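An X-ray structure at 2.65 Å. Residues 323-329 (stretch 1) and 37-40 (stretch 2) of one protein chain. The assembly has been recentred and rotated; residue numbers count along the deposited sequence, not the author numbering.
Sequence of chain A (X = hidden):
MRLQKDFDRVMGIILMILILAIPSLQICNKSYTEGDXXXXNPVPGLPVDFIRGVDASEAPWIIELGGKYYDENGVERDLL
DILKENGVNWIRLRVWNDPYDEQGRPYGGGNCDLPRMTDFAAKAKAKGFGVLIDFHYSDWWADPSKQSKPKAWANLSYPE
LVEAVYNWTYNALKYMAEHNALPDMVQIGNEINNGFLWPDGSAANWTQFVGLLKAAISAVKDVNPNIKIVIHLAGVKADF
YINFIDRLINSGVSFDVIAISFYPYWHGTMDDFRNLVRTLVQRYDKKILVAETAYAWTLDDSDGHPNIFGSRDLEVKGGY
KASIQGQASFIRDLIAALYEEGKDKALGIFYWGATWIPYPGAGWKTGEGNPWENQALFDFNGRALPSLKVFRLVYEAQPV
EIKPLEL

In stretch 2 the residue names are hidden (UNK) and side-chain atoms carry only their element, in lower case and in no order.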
# COMPACT_ATOMS: atom_id res chain seq x y z
N SER A 323 -11.62 -8.09 16.83
CA SER A 323 -12.52 -9.13 16.32
C SER A 323 -12.80 -8.87 14.85
O SER A 323 -12.43 -7.83 14.31
CB SER A 323 -13.83 -9.16 17.10
OG SER A 323 -14.50 -7.92 17.01
N ILE A 324 -13.47 -9.82 14.20
CA ILE A 324 -13.83 -9.66 12.80
C ILE A 324 -14.77 -8.46 12.66
O ILE A 324 -14.67 -7.70 11.70
CB ILE A 324 -14.49 -10.93 12.23
CG1 ILE A 324 -13.56 -12.13 12.43
CG2 ILE A 324 -14.82 -10.73 10.76
CD1 ILE A 324 -14.08 -13.44 11.86
N GLN A 325 -15.67 -8.31 13.62
CA GLN A 325 -16.56 -7.14 13.67
C GLN A 325 -15.76 -5.87 13.93
O GLN A 325 -16.00 -4.83 13.30
CB GLN A 325 -17.62 -7.32 14.75
CG GLN A 325 -18.61 -6.16 14.86
CD GLN A 325 -19.54 -6.08 13.67
OE1 GLN A 325 -20.49 -6.85 13.55
NE2 GLN A 325 -19.27 -5.12 12.78
N GLY A 326 -14.82 -5.95 14.86
CA GLY A 326 -14.01 -4.80 15.23
C GLY A 326 -13.14 -4.33 14.08
O GLY A 326 -12.87 -3.14 13.94
N GLN A 327 -12.70 -5.28 13.26
CA GLN A 327 -11.93 -4.97 12.07
C GLN A 327 -12.80 -4.24 11.05
O GLN A 327 -12.41 -3.21 10.50
CB GLN A 327 -11.36 -6.25 11.45
CG GLN A 327 -10.54 -6.03 10.17
CD GLN A 327 -10.15 -7.32 9.48
OE1 GLN A 327 -10.98 -8.21 9.27
NE2 GLN A 327 -8.87 -7.44 9.13
N ALA A 328 -13.99 -4.78 10.82
CA ALA A 328 -14.91 -4.23 9.84
C ALA A 328 -15.40 -2.84 10.27
O ALA A 328 -15.52 -1.94 9.45
CB ALA A 328 -16.09 -5.16 9.64
N SER A 329 -15.67 -2.70 11.56
CA SER A 329 -16.13 -1.42 12.11
C SER A 329 -15.10 -0.33 11.85
O SER A 329 -15.44 0.80 11.50
CB SER A 329 -16.41 -1.54 13.60
OG SER A 329 -17.44 -2.48 13.86
N UNK A 37 -21.46 -12.84 10.27
CA UNK A 37 -22.25 -12.18 11.31
C UNK A 37 -21.73 -10.77 11.62
O UNK A 37 -21.60 -10.38 12.79
c UNK A 37 -20.78 -13.80 12.29
c UNK A 37 -22.09 -13.12 12.51
c UNK A 37 -20.65 -13.95 10.81
N UNK A 38 -21.44 -10.01 10.57
CA UNK A 38 -20.87 -8.67 10.70
C UNK A 38 -21.90 -7.58 10.45
O UNK A 38 -22.44 -7.46 9.35
c UNK A 38 -18.56 -9.44 10.08
c UNK A 38 -19.19 -7.03 9.76
c UNK A 38 -19.69 -8.48 9.74
N UNK A 39 -22.16 -6.77 11.47
CA UNK A 39 -23.06 -5.63 11.36
C UNK A 39 -22.26 -4.42 10.89
O UNK A 39 -21.14 -4.20 11.33
c UNK A 39 -24.74 -6.44 13.07
c UNK A 39 -24.10 -7.58 13.85
c UNK A 39 -23.77 -5.32 12.70
c UNK A 39 -24.53 -4.00 12.62
N UNK A 40 -22.85 -3.64 9.99
CA UNK A 40 -22.17 -2.50 9.40
C UNK A 40 -23.17 -1.45 8.92
O UNK A 40 -24.18 -1.78 8.30
c UNK A 40 -20.79 -1.71 7.44
c UNK A 40 -19.77 -2.03 6.37
c UNK A 40 -22.00 -3.90 7.31
c UNK A 40 -21.26 -2.93 8.23

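Position 37 carries three side-chain carbons and no heteroatom, and the chain of three closes a ring onto its own backbone N. That ring keeps well away from stretch 1: its nearest approach is CB to Gln325 OE1, 6.6 Å. What comes closer is the backbone, with the carbonyl O of 37 lying 3.8 Å from OE1 of Gln325. A ring closed through the backbone nitrogen can only be proline: Pro37.

Position 38 also has three side-chain carbons, but here the first carries the other two, a fork directly at CB with no ring. One tip lies 3.6 Å from CB of Ala328 and the other 4.0 Å from CG2 of Ile324, so the fork spans two helix residues one turn apart. Three carbons branched at CB, all apolar, make this valine, Val38, with chi1 at t; CG1 is the tip at Ala328 CB and CG2 the one at Ile324 CG2. The CG1 tip is also 3.6 Å from NE2 of Gln325, so the amide packs against the valine as well.

Position 39 shows four carbons, forked at the first, with one arm two carbons long. The end of that long arm sits 3.7 Å from OE1 of Gln325, while the backbone N and O both face the same amide. Beta branching with one longer arm identifies isoleucine, Ile39, with chi1 at m and chi2 at p.

Position 40 repeats the pattern: four carbons, a fork at the first, one arm of two. Its side chain makes no contact with stretch 1, so the atoms alone identify it, again as isoleucine. Ile40 has chi1 and chi2 both at t.

The contact joins a polar clamp to a small apolar patch. The CA-to-CB bond of Gln325 points sideways to the segment, but its t, p rotamer brings the amide to the backbone of Ile39, where both ends are used: Ile39 N donates to Gln325 OE1 at 2.7 Å, and Gln325 NE2 donates to Ile39 O at 2.5 Å. Because one amide reads the N and O of one residue, this pairing needs nothing from that residue's side chain and holds both its backbone groups. Beside it, Ile324 and Ala328 point toward the segment and receive Val38. Behind the contact, Ser323 caps the helix, its OG accepting from Gly326 N at 2.9 Å. The rule is compact: a glutamine for the backbone, apolar neighbours for one branched side chain.

Stretch 2 37-40: PVII
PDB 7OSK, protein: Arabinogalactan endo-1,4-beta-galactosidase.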